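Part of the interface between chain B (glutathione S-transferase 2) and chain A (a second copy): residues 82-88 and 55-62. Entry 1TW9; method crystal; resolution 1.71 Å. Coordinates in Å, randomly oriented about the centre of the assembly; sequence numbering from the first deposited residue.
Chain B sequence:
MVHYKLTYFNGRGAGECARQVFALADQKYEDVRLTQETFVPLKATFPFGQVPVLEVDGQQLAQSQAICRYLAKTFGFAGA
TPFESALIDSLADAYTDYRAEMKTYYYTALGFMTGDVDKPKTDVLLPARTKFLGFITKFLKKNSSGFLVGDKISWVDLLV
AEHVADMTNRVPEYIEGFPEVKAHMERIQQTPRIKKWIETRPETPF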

# COMPACT_ATOMS: atom_id res chain seq x y z
N PRO B 82 7.69 1.35 14.75
CA PRO B 82 7.62 0.65 13.49
C PRO B 82 6.53 -0.37 13.36
O PRO B 82 5.89 -0.41 12.29
CB PRO B 82 9.02 0.02 13.35
CG PRO B 82 9.87 0.96 14.11
CD PRO B 82 9.08 1.46 15.26
N PHE B 83 6.22 -1.15 14.41
CA PHE B 83 5.16 -2.18 14.29
C PHE B 83 3.82 -1.48 14.26
O PHE B 83 2.96 -1.86 13.51
CB PHE B 83 5.22 -3.13 15.43
CG PHE B 83 4.52 -4.40 15.18
CD1 PHE B 83 5.02 -5.33 14.32
CD2 PHE B 83 3.29 -4.67 15.79
CE1 PHE B 83 4.37 -6.50 14.10
CE2 PHE B 83 2.63 -5.89 15.58
CZ PHE B 83 3.16 -6.78 14.73
N GLU B 84 3.65 -0.43 15.06
CA GLU B 84 2.37 0.33 14.99
C GLU B 84 2.16 0.87 13.59
O GLU B 84 1.07 0.76 13.05
CB GLU B 84 2.34 1.45 16.00
CG GLU B 84 1.93 0.95 17.37
CD GLU B 84 1.60 2.05 18.36
OE1 GLU B 84 1.58 3.26 18.00
OE2 GLU B 84 1.35 1.70 19.53
N SER B 85 3.21 1.45 13.00
CA SER B 85 3.11 1.97 11.64
C SER B 85 2.67 0.86 10.66
O SER B 85 1.82 1.07 9.75
CB SER B 85 4.42 2.60 11.19
OG SER B 85 4.18 3.36 10.03
N ALA B 86 3.21 -0.32 10.86
CA ALA B 86 2.90 -1.44 9.99
C ALA B 86 1.45 -1.88 10.19
O ALA B 86 0.77 -2.20 9.24
CB ALA B 86 3.84 -2.57 10.23
N LEU B 87 0.98 -1.92 11.42
CA LEU B 87 -0.43 -2.24 11.69
C LEU B 87 -1.39 -1.27 11.06
O LEU B 87 -2.36 -1.67 10.44
CB LEU B 87 -0.70 -2.34 13.19
CG LEU B 87 -0.07 -3.53 13.96
CD1 LEU B 87 -0.28 -3.31 15.48
CD2 LEU B 87 -0.65 -4.83 13.45
N ILE B 88 -1.06 -0.00 11.11
CA ILE B 88 -1.83 1.06 10.45
C ILE B 88 -1.84 0.82 8.93
O ILE B 88 -2.90 0.82 8.29
CB ILE B 88 -1.19 2.41 10.78
CG1 ILE B 88 -1.50 2.77 12.30
CG2 ILE B 88 -1.62 3.48 9.82
CD1 ILE B 88 -0.61 3.78 12.86
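Chain A, residues 55-62: EVDGQQLA

This contact is a small apolar packing of a β-hairpin from one subunit against the start of a helix from the other, made through van der Waals contacts, largely of apolar side chains, with no hydrogen bond between the two stretches. It illustrates a general principle of dimer interfaces: an aromatic residue projecting from a helix can cover much of a small contact by lying against aliphatic groups and backbone of the partner.

In chain A the backbone runs as a strand through E55(A) and V56(A), reverses in a type I' turn from V56(A) to Q59(A), and returns as a strand from Q59(A). The turn is closed by a pair of backbone hydrogen bonds, from V56(A) N to Q59(A) O at 2.9 Å and from Q59(A) N to V56(A) O at 3.0 Å. D57(A) and G58(A), both with positive phi, occupy its corners and stay clear of the helix. The returning strand runs in broadly the same direction as the helix of chain B, crossing it at 43°, and the two axes approach to 8.5 Å. The nearest CA atoms across the two stretches are L87(B) CA and L61(A) CA, 6.3 Å apart.

Alternation along a strand normally sends successive side chains to opposite sides, and the same pattern is seen here at Q60(A) and L61(A). L61(A) points toward chain B, whereas Q60(A) points away and makes its contacts through its backbone carbonyl. With chi angles t and p, L61(A) reaches the helix backbone, its CD1 lying 3.4 Å from A86(B) O. Its CD2 rests 3.7 Å from A86(B) CB, where the small alanine side chain points toward the strand, and its CD1 also lies 4.1 Å from L87(B) CD2.

F83(B), one helical turn before L87(B), contributes the largest buried area of any residue here. Its CA-to-CB bond points sideways, but the t rotamer carries the ring to the hairpin, where it touches both strands: CE1 lies 3.9 Å from V56(A) CG2 and 4.1 Å from L61(A) CB. The ring tip, CZ, sits 3.8 Å from Q59(A) O and 3.8 Å from Q60(A) O, and 3.9 Å from Q59(A) CB. The first of these carbonyls is already engaged in closing the turn. L87(B) extends the same surface, with CD2 3.7 Å from Q60(A) O.

The helical repeat is consistent with this pattern: F83(B), A86(B) and L87(B) line the contacting side, while I88(B) points away and E84(B) and S85(B) remain out of reach.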

# COMPACT_ATOMS: atom_id res chain seq x y z
N GLU A 55 4.24 -13.17 11.95
CA GLU A 55 4.31 -12.96 13.37
C GLU A 55 5.71 -12.50 13.75
O GLU A 55 6.70 -13.13 13.34
CB GLU A 55 4.00 -14.23 14.13
CG GLU A 55 2.56 -14.65 13.94
CD GLU A 55 2.11 -15.73 14.89
OE1 GLU A 55 2.90 -16.13 15.79
OE2 GLU A 55 0.95 -16.16 14.76
N VAL A 56 5.77 -11.46 14.57
CA VAL A 56 7.01 -10.97 15.14
C VAL A 56 6.92 -11.18 16.63
O VAL A 56 6.10 -10.58 17.30
CB VAL A 56 7.22 -9.47 14.90
CG1 VAL A 56 8.60 -9.11 15.43
CG2 VAL A 56 7.17 -9.17 13.46
N ASP A 57 7.70 -12.12 17.17
CA ASP A 57 7.57 -12.39 18.59
C ASP A 57 6.11 -12.68 19.00
O ASP A 57 5.66 -12.27 20.07
CB ASP A 57 8.13 -11.19 19.39
CG ASP A 57 9.64 -11.12 19.36
OD1 ASP A 57 10.26 -12.04 18.75
OD2 ASP A 57 10.29 -10.23 20.00
N GLY A 58 5.38 -13.36 18.11
CA GLY A 58 4.03 -13.83 18.32
C GLY A 58 2.91 -12.85 18.00
O GLY A 58 1.75 -13.19 18.19
N GLN A 59 3.26 -11.64 17.56
CA GLN A 59 2.30 -10.58 17.25
C GLN A 59 2.08 -10.59 15.73
O GLN A 59 3.04 -10.58 14.95
CB GLN A 59 2.78 -9.24 17.77
CG GLN A 59 3.10 -9.28 19.26
CD GLN A 59 1.89 -9.60 20.10
OE1 GLN A 59 0.79 -9.08 19.84
NE2 GLN A 59 2.06 -10.46 21.15
N GLN A 60 0.81 -10.66 15.32
CA GLN A 60 0.48 -10.79 13.90
C GLN A 60 0.46 -9.46 13.17
O GLN A 60 -0.05 -8.47 13.69
CB GLN A 60 -0.89 -11.42 13.69
CG GLN A 60 -1.07 -12.80 14.20
CD GLN A 60 -2.44 -13.29 13.90
OE1 GLN A 60 -3.41 -12.63 14.31
NE2 GLN A 60 -2.56 -14.45 13.21
N LEU A 61 0.92 -9.51 11.94
CA LEU A 61 0.85 -8.42 10.99
C LEU A 61 0.48 -9.01 9.63
O LEU A 61 1.24 -9.85 9.08
CB LEU A 61 2.20 -7.74 10.86
CG LEU A 61 2.36 -6.65 9.74
CD1 LEU A 61 1.41 -5.46 9.97
CD2 LEU A 61 3.78 -6.18 9.57
N ALA A 62 -0.64 -8.54 9.12
CA ALA A 62 -1.17 -9.06 7.86
C ALA A 62 -0.88 -8.05 6.73
O ALA A 62 -0.40 -6.95 6.96
CB ALA A 62 -2.64 -9.31 7.95